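PDB 4IAJ: conserved domain protein from Streptococcus pneumoniae, which is of unknown function but belongs to the DUF4649 family and folds as helices packed against an antiparallel sheet. Local coordinates for residues 7-12 with 21-26. Sequence-based numbering, arbitrary orientation.
Sequences IEITYI and VTFESY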
# COMPACT_ATOMS: atom_id res chain seq x y z
N ILE B 7 0.03 -7.46 -27.35
CA ILE B 7 0.85 -7.76 -26.17
C ILE B 7 0.32 -8.97 -25.39
O ILE B 7 -0.86 -9.04 -25.06
CB ILE B 7 0.99 -6.55 -25.23
CG1 ILE B 7 1.63 -5.40 -25.99
CG2 ILE B 7 1.84 -6.90 -24.02
CD1 ILE B 7 1.86 -4.16 -25.16
N GLU B 8 1.20 -9.94 -25.14
CA GLU B 8 0.93 -11.07 -24.27
C GLU B 8 2.08 -11.16 -23.28
O GLU B 8 3.23 -11.04 -23.67
CB GLU B 8 0.81 -12.37 -25.05
CG GLU B 8 -0.35 -12.35 -26.03
CD GLU B 8 -0.86 -13.74 -26.41
OE1 GLU B 8 -0.37 -14.76 -25.85
OE2 GLU B 8 -1.78 -13.81 -27.26
N ILE B 9 1.75 -11.33 -22.01
CA ILE B 9 2.77 -11.38 -20.97
C ILE B 9 2.52 -12.61 -20.11
O ILE B 9 1.42 -12.81 -19.61
CB ILE B 9 2.75 -10.14 -20.07
CG1 ILE B 9 2.88 -8.85 -20.89
CG2 ILE B 9 3.86 -10.24 -19.04
CD1 ILE B 9 2.57 -7.60 -20.09
N THR B 10 3.55 -13.44 -19.92
CA THR B 10 3.42 -14.59 -19.05
C THR B 10 4.41 -14.40 -17.90
O THR B 10 5.56 -14.06 -18.11
CB THR B 10 3.66 -15.91 -19.78
OG1 THR B 10 2.65 -16.10 -20.78
CG2 THR B 10 3.57 -17.06 -18.81
N TYR B 11 3.92 -14.59 -16.68
CA TYR B 11 4.75 -14.40 -15.50
C TYR B 11 4.47 -15.52 -14.51
O TYR B 11 3.51 -16.28 -14.68
CB TYR B 11 4.51 -13.02 -14.89
CG TYR B 11 3.10 -12.76 -14.49
CD1 TYR B 11 2.60 -13.22 -13.28
CD2 TYR B 11 2.26 -12.05 -15.32
CE1 TYR B 11 1.27 -12.97 -12.92
CE2 TYR B 11 0.96 -11.79 -14.97
CZ TYR B 11 0.46 -12.26 -13.78
OH TYR B 11 -0.84 -11.98 -13.48
N ILE B 12 5.34 -15.63 -13.52
CA ILE B 12 5.25 -16.68 -12.51
C ILE B 12 4.87 -16.03 -11.21
O ILE B 12 5.59 -15.16 -10.75
CB ILE B 12 6.59 -17.41 -12.27
CG1 ILE B 12 7.26 -17.77 -13.61
CG2 ILE B 12 6.37 -18.65 -11.40
CD1 ILE B 12 6.46 -18.71 -14.48
N VAL B 21 -1.48 -12.77 -19.25
CA VAL B 21 -2.41 -11.67 -19.52
C VAL B 21 -2.15 -11.17 -20.93
O VAL B 21 -1.03 -11.26 -21.41
CB VAL B 21 -2.33 -10.51 -18.51
CG1 VAL B 21 -2.79 -10.99 -17.14
CG2 VAL B 21 -0.92 -9.94 -18.41
N THR B 22 -3.19 -10.65 -21.57
CA THR B 22 -3.09 -10.17 -22.94
C THR B 22 -3.71 -8.78 -23.07
O THR B 22 -4.62 -8.42 -22.32
CB THR B 22 -3.80 -11.12 -23.94
OG1 THR B 22 -5.20 -11.14 -23.69
CG2 THR B 22 -3.28 -12.53 -23.83
N PHE B 23 -3.18 -8.02 -24.02
CA PHE B 23 -3.72 -6.72 -24.34
C PHE B 23 -3.91 -6.67 -25.84
O PHE B 23 -3.01 -7.04 -26.59
CB PHE B 23 -2.80 -5.61 -23.79
CG PHE B 23 -2.60 -5.71 -22.29
CD1 PHE B 23 -3.49 -5.10 -21.42
CD2 PHE B 23 -1.56 -6.47 -21.77
CE1 PHE B 23 -3.32 -5.22 -20.06
CE2 PHE B 23 -1.40 -6.60 -20.40
CZ PHE B 23 -2.27 -5.97 -19.54
N GLU B 24 -5.11 -6.28 -26.25
CA GLU B 24 -5.47 -6.25 -27.66
C GLU B 24 -4.65 -5.18 -28.36
O GLU B 24 -4.15 -5.40 -29.46
CB GLU B 24 -6.96 -6.01 -27.87
CG GLU B 24 -7.41 -6.17 -29.33
CD GLU B 24 -8.92 -6.13 -29.51
OE1 GLU B 24 -9.67 -6.40 -28.54
OE2 GLU B 24 -9.37 -5.83 -30.64
N SER B 25 -4.49 -4.03 -27.71
CA SER B 25 -3.64 -2.96 -28.23
C SER B 25 -2.62 -2.47 -27.20
O SER B 25 -2.72 -2.74 -25.99
CB SER B 25 -4.52 -1.79 -28.69
OG SER B 25 -5.07 -1.10 -27.58
N TYR B 26 -1.63 -1.74 -27.70
CA TYR B 26 -0.64 -1.09 -26.86
C TYR B 26 -1.31 -0.09 -25.91
O TYR B 26 -0.94 -0.02 -24.74
CB TYR B 26 0.40 -0.37 -27.71
CG TYR B 26 1.67 -0.03 -26.96
CD1 TYR B 26 1.78 1.15 -26.23
CD2 TYR B 26 2.75 -0.89 -26.98
CE1 TYR B 26 2.93 1.45 -25.54
CE2 TYR B 26 3.92 -0.59 -26.30
CZ TYR B 26 4.00 0.58 -25.58
OH TYR B 26 5.18 0.85 -24.91
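Phe23 turns its CG anti to its own carbonyl carbon (chi1 -58°), and Ile7 sets CG2 anti to its backbone N; with these rotations the phenyl ring and the isoleucine branch meet on one face of a beta hairpin formed by strands 7-12 and 18-23. Ile7 CG2 lies 4.1 Å from Phe23 CD2, and Ile9 CD1 lies 4.1 Å from the adjoining ring carbon, Phe23 CE2. One flat ring thus spans two beta-branched residues two positions apart, well suited to an extended strand and a buried apolar face. Val21, beta-branched too, packs CG2 4.0 Å from Ile9 CB and at the edge of the Tyr11 ring, near its plane. Helix 65-71 packs on the same isoleucines through Leu69 and Ile65, while Phe29 meets the Phe23 ring edge-to-face.

The backbones are joined by four nearly straight hydrogen bonds in two reciprocal pairs. Ile7 and Phe23 form the first, with Phe23 N to Ile7 O the shorter bond at 2.7 Å; Ile9 and Val21 form the second, where Ile9 N reaches Val21 O at 2.8 Å. Between them Glu8 and Thr22 make the non-hydrogen-bonded pair, side by side on the opposite face. There the Thr22 methyl CG2 rests 3.7 Å from Glu8 CG and equally close to CD; a polar pair suits this more open side, since its carbons can pack while its polar ends can meet solvent.

Past the strand, Ser25 N-caps helix 26-35 through OG to Asp28 N, and Tyr26 comes back beside Ile7, whose CD1 sits 3.8 Å from Tyr26 CD2.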